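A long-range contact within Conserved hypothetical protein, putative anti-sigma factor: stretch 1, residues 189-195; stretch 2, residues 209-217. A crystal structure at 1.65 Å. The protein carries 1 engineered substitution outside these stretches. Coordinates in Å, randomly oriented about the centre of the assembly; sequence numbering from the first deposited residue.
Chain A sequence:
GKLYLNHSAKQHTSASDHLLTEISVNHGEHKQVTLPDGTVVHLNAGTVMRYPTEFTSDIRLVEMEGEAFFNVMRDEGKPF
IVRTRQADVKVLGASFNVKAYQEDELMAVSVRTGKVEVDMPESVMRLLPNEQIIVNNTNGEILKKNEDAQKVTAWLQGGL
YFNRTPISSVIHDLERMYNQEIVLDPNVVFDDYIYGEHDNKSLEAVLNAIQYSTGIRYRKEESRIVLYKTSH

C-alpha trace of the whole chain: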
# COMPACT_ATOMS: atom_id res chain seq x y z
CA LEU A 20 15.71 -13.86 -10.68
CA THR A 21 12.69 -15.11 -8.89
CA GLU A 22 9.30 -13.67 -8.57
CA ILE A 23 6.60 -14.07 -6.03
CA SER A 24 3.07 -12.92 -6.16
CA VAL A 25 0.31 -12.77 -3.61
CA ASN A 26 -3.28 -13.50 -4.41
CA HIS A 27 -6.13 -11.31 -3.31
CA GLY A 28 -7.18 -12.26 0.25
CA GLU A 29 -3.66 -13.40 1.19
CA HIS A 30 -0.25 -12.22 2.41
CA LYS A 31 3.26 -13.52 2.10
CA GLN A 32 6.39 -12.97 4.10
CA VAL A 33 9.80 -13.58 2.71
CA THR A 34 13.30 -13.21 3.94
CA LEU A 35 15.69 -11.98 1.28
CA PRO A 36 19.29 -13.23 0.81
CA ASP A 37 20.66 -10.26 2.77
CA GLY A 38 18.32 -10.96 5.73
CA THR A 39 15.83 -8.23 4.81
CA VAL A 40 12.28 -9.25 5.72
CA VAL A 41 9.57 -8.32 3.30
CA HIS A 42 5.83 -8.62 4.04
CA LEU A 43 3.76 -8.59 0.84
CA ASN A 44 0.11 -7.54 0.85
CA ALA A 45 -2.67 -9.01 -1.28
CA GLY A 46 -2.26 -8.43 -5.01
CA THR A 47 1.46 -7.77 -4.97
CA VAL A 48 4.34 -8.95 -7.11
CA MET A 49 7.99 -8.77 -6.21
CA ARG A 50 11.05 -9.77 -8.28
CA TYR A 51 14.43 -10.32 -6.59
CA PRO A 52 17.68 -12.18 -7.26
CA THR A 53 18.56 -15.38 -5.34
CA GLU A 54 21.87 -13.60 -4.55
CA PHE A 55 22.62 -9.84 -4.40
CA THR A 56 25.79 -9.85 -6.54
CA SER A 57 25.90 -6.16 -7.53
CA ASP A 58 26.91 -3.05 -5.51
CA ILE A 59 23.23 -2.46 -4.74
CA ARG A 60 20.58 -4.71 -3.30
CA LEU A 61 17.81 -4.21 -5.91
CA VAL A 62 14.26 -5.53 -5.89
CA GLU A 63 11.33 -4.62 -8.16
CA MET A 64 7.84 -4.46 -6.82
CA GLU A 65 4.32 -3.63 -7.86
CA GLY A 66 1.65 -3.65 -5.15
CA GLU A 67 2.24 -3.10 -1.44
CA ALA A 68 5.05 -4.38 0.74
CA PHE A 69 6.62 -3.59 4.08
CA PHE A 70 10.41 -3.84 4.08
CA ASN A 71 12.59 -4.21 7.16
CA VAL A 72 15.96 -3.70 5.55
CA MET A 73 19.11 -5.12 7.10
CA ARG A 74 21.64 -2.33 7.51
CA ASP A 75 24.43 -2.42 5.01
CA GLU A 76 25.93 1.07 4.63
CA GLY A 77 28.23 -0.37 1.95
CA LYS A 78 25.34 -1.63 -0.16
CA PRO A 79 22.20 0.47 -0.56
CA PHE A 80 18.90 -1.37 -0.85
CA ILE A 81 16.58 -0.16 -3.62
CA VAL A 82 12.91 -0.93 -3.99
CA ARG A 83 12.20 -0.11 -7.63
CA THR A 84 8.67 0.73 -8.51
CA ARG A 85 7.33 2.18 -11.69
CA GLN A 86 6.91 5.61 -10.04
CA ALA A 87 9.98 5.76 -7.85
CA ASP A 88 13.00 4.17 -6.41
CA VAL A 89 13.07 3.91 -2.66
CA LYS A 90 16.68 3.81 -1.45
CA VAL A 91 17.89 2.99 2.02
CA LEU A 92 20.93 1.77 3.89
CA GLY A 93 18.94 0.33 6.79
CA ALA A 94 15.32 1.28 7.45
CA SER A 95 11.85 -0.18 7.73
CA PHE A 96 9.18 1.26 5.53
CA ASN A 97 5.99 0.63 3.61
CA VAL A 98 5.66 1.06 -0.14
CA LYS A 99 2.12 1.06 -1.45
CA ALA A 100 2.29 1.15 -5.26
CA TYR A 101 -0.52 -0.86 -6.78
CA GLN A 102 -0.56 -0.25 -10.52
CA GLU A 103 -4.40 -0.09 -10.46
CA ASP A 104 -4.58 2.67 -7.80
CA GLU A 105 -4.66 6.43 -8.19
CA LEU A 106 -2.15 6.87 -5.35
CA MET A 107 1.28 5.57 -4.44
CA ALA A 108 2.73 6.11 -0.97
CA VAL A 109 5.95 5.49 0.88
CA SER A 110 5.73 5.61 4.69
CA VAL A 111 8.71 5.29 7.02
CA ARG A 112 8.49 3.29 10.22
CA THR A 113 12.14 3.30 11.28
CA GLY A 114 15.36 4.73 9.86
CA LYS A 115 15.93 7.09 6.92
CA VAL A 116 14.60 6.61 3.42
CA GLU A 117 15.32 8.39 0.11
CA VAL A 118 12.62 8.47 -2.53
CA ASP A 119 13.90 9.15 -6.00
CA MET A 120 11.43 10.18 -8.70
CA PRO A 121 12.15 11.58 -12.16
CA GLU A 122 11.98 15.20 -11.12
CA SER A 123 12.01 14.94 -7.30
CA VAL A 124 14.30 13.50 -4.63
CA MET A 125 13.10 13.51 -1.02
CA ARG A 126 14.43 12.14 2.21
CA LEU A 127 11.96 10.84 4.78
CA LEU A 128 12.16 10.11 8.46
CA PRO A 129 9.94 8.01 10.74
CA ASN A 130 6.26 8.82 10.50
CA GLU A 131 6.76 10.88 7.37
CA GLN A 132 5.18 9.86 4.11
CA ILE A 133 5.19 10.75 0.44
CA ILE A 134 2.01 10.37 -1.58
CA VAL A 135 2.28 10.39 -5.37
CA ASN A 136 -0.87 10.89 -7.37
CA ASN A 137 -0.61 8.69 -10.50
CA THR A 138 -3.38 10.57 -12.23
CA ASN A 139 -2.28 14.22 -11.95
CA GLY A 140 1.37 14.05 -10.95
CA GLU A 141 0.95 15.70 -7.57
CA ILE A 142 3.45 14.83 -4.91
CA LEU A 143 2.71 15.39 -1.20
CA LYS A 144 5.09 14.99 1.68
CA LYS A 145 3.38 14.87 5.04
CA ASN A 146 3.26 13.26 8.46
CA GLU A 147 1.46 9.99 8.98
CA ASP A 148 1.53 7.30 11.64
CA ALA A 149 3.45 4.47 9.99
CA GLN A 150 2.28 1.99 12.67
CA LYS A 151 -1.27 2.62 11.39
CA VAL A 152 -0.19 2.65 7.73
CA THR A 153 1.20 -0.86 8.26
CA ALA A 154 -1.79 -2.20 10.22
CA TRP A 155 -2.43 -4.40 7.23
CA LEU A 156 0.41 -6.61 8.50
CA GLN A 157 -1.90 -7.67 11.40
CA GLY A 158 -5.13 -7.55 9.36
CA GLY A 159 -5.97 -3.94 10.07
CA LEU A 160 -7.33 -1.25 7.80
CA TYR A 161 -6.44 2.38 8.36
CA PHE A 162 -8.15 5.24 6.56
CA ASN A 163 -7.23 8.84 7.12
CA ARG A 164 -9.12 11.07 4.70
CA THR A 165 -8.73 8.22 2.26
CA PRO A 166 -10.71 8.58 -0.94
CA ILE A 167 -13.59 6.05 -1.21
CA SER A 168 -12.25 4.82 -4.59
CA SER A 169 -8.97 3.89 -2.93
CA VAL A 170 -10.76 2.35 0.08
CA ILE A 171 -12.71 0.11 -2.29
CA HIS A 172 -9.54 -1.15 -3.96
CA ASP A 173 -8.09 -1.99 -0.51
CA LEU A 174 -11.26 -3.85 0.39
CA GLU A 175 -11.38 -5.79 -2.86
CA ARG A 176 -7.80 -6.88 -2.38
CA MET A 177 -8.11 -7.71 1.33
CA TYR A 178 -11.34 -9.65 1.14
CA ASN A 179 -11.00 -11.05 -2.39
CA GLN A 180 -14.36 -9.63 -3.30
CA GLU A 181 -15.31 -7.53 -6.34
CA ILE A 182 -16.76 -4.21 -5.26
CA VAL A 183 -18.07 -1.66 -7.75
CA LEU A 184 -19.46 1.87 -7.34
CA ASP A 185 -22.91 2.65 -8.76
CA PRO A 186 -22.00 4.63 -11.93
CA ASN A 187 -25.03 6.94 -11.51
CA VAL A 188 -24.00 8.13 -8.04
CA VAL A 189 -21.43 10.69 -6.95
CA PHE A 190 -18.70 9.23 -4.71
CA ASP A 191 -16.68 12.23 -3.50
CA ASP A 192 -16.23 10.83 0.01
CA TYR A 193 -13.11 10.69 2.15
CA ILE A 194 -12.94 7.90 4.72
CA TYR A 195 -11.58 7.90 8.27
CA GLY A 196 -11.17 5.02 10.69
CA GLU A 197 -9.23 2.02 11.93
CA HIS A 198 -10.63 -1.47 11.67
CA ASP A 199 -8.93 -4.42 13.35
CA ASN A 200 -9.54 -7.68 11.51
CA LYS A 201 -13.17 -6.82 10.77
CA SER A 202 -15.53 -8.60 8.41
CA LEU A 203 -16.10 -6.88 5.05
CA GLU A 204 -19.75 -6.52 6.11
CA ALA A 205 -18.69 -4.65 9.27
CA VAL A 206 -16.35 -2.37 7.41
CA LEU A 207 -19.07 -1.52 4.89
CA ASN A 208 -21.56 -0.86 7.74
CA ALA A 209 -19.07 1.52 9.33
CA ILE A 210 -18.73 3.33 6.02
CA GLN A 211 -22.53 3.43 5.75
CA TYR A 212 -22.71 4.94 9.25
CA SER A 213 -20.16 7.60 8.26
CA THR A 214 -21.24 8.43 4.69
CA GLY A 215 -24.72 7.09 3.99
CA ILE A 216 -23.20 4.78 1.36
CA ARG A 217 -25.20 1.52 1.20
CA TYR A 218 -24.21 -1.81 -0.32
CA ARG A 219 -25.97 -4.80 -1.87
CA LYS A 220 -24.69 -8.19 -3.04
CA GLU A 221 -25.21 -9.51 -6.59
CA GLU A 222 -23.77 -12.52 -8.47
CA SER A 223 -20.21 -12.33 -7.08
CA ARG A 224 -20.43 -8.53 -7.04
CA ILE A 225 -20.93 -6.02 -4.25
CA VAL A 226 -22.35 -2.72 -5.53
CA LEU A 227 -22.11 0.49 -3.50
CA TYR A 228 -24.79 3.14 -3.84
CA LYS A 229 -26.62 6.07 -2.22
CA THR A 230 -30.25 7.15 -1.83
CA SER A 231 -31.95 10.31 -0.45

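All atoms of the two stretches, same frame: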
# COMPACT_ATOMS: atom_id res chain seq x y z
N VAL A 189 -22.68 10.01 -7.27
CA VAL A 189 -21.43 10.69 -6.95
C VAL A 189 -20.77 10.11 -5.70
O VAL A 189 -21.40 10.02 -4.64
CB VAL A 189 -21.62 12.20 -6.76
CG1 VAL A 189 -20.31 12.84 -6.29
CG2 VAL A 189 -22.10 12.83 -8.05
N PHE A 190 -19.50 9.77 -5.82
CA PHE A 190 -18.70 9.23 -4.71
C PHE A 190 -17.47 10.11 -4.44
O PHE A 190 -16.35 9.77 -4.82
CB PHE A 190 -18.27 7.79 -4.98
CG PHE A 190 -19.39 6.80 -4.86
CD1 PHE A 190 -19.75 6.30 -3.61
CD2 PHE A 190 -20.07 6.34 -5.97
CE1 PHE A 190 -20.77 5.38 -3.48
CE2 PHE A 190 -21.11 5.43 -5.85
CZ PHE A 190 -21.45 4.95 -4.60
N ASP A 191 -17.71 11.23 -3.78
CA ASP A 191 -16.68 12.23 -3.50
C ASP A 191 -16.15 12.09 -2.07
O ASP A 191 -15.49 12.99 -1.56
CB ASP A 191 -17.27 13.63 -3.72
CG ASP A 191 -16.27 14.61 -4.30
OD1 ASP A 191 -15.22 14.87 -3.66
OD2 ASP A 191 -16.57 15.16 -5.38
N ASP A 192 -16.43 10.96 -1.43
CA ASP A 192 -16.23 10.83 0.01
C ASP A 192 -14.76 10.55 0.38
O ASP A 192 -14.01 9.94 -0.38
CB ASP A 192 -17.10 9.72 0.57
CG ASP A 192 -18.55 9.83 0.12
OD1 ASP A 192 -18.82 9.56 -1.07
OD2 ASP A 192 -19.40 10.17 0.97
N TYR A 193 -14.39 11.03 1.56
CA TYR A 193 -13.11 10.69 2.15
C TYR A 193 -13.38 9.91 3.44
O TYR A 193 -14.26 10.29 4.23
CB TYR A 193 -12.30 11.96 2.43
CG TYR A 193 -11.90 12.67 1.16
CD1 TYR A 193 -10.95 12.12 0.31
CD2 TYR A 193 -12.48 13.90 0.80
CE1 TYR A 193 -10.59 12.75 -0.86
CE2 TYR A 193 -12.11 14.54 -0.37
CZ TYR A 193 -11.17 13.97 -1.20
OH TYR A 193 -10.78 14.58 -2.36
N ILE A 194 -12.66 8.81 3.63
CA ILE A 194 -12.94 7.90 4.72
C ILE A 194 -11.91 8.00 5.84
O ILE A 194 -10.69 8.15 5.59
CB ILE A 194 -12.99 6.45 4.22
CG1 ILE A 194 -13.95 6.33 3.02
CG2 ILE A 194 -13.36 5.49 5.33
CD1 ILE A 194 -15.38 6.70 3.29
N TYR A 195 -12.41 7.92 7.06
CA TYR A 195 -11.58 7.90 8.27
C TYR A 195 -11.94 6.67 9.08
O TYR A 195 -13.10 6.27 9.14
CB TYR A 195 -11.86 9.14 9.13
CG TYR A 195 -11.53 10.46 8.46
CD1 TYR A 195 -12.42 11.03 7.54
CD2 TYR A 195 -10.35 11.14 8.75
CE1 TYR A 195 -12.13 12.24 6.93
CE2 TYR A 195 -10.05 12.35 8.14
CZ TYR A 195 -10.94 12.89 7.23
OH TYR A 195 -10.63 14.10 6.63
N ALA A 209 -19.73 0.37 8.75
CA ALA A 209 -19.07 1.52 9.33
C ALA A 209 -18.99 2.67 8.34
O ALA A 209 -19.17 3.83 8.71
CB ALA A 209 -17.69 1.15 9.82
N ILE A 210 -18.71 2.35 7.08
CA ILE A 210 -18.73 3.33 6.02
C ILE A 210 -20.13 3.88 5.83
O ILE A 210 -20.28 5.09 5.68
CB ILE A 210 -18.21 2.74 4.70
CG1 ILE A 210 -16.70 2.53 4.81
CG2 ILE A 210 -18.47 3.65 3.52
CD1 ILE A 210 -16.14 1.58 3.80
N GLN A 211 -21.13 3.01 5.85
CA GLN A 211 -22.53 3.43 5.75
C GLN A 211 -22.86 4.42 6.86
O GLN A 211 -23.40 5.49 6.60
CB GLN A 211 -23.49 2.24 5.79
CG GLN A 211 -24.95 2.60 5.52
CD GLN A 211 -25.90 1.46 5.83
OE1 GLN A 211 -25.68 0.31 5.45
NE2 GLN A 211 -26.99 1.79 6.52
N TYR A 212 -22.51 4.05 8.09
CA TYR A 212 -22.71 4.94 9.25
C TYR A 212 -22.08 6.32 9.05
O TYR A 212 -22.66 7.33 9.46
CB TYR A 212 -22.17 4.28 10.52
CG TYR A 212 -22.36 5.09 11.79
CD1 TYR A 212 -21.46 6.10 12.15
CD2 TYR A 212 -23.45 4.85 12.64
CE1 TYR A 212 -21.65 6.85 13.31
CE2 TYR A 212 -23.63 5.58 13.80
CZ TYR A 212 -22.73 6.58 14.14
OH TYR A 212 -22.91 7.31 15.29
N SER A 213 -20.91 6.36 8.44
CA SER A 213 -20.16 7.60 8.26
C SER A 213 -20.59 8.43 7.04
O SER A 213 -20.49 9.65 7.07
CB SER A 213 -18.66 7.30 8.13
OG SER A 213 -18.18 6.66 9.30
N THR A 214 -21.05 7.77 5.98
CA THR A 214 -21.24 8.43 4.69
C THR A 214 -22.64 8.35 4.12
O THR A 214 -22.97 9.12 3.21
CB THR A 214 -20.30 7.80 3.64
OG1 THR A 214 -20.69 6.44 3.40
CG2 THR A 214 -18.87 7.86 4.12
N GLY A 215 -23.46 7.44 4.63
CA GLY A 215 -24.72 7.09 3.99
C GLY A 215 -24.59 6.08 2.85
O GLY A 215 -25.60 5.59 2.35
N ILE A 216 -23.38 5.74 2.45
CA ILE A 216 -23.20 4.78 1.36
C ILE A 216 -23.76 3.41 1.76
O ILE A 216 -23.40 2.88 2.81
CB ILE A 216 -21.72 4.66 0.97
CG1 ILE A 216 -21.23 5.98 0.37
CG2 ILE A 216 -21.48 3.53 -0.03
CD1 ILE A 216 -19.72 6.12 0.39
N ARG A 217 -24.67 2.86 0.96
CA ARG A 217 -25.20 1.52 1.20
C ARG A 217 -24.53 0.53 0.26
O ARG A 217 -23.85 0.92 -0.70
CB ARG A 217 -26.72 1.46 1.01
CG ARG A 217 -27.50 2.13 2.13
CD ARG A 217 -29.00 2.05 1.90
NE ARG A 217 -29.67 3.13 2.64
CZ ARG A 217 -30.04 3.08 3.92
NH1 ARG A 217 -29.85 1.98 4.65
NH2 ARG A 217 -30.61 4.15 4.48

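Stretch 1 runs as a loop into a strand that begins at Y193, and it passes the C-terminal end of the helix in stretch 2. The nearest CA pairs define the register: CA of F190 lies 8.8 Å from CA of I216, CA of D192 lies 7.3 Å from CA of T214, and CA of I194 lies 7.5 Å from CA of I210. As stretch 1 advances, its partners step backward in sequence, so the two segments run in opposing senses. No hydrogen bond crosses between them; the contact, burying 275 Å² over both sides, is made by side chains in van der Waals range.

V189 lies out of reach, and F190 makes the first contact. Its CA-to-CB bond points sideways, but with chi1 at -74° (m) the ring ends nearer to stretch 2, and CE1 of F190 comes 3.9 Å from CG1 of I216. That methylene lies near the ring plane, so the aromatic edge meets the isoleucine in an apolar contact rather than a face-on one. D191 is out of reach and takes no part.

The CA-to-CB bond of D192 points toward stretch 2. Its OD2 lies 3.7 Å from CB of T214, and its OD1 lies 3.8 Å from CD1 of I216. Both approaches are to carbon, so they record close packing and not polar pairing; OD1 finds its hydrogen bond elsewhere in the structure. The hydroxyl of T214 is likewise engaged within its own stretch: OG1 of T214 donates to O of I210 at 2.7 Å and accepts from N of I216 at 2.9 Å, with an N-H...acceptor angle of 160°. With chi1 at 66° (p), this side chain ties the last helical turn to the segment that follows. Between T214 and I216, G215 leaves helical geometry at phi 82°, where a CB would jam against the preceding carbonyl oxygen; the backbone itself therefore calls for glycine.

Y193 turns its CA-to-CB bond away, while that of I194, the next strand residue, points toward stretch 2, the alternation expected of an extended chain. The m, m rotamer of I194 places CD1 3.8 Å from CG2 of T214 and 4.3 Å from CG2 of I210. One methyl thus touches two residues a helical turn apart, whose backbones are joined by the T214 N to I210 O hydrogen bond of 2.8 Å. I194 and I210 are both buried, as expected for aliphatic side chains packed together. Y195 closes the stretch with its CA-to-CB bond sideways and makes no contact.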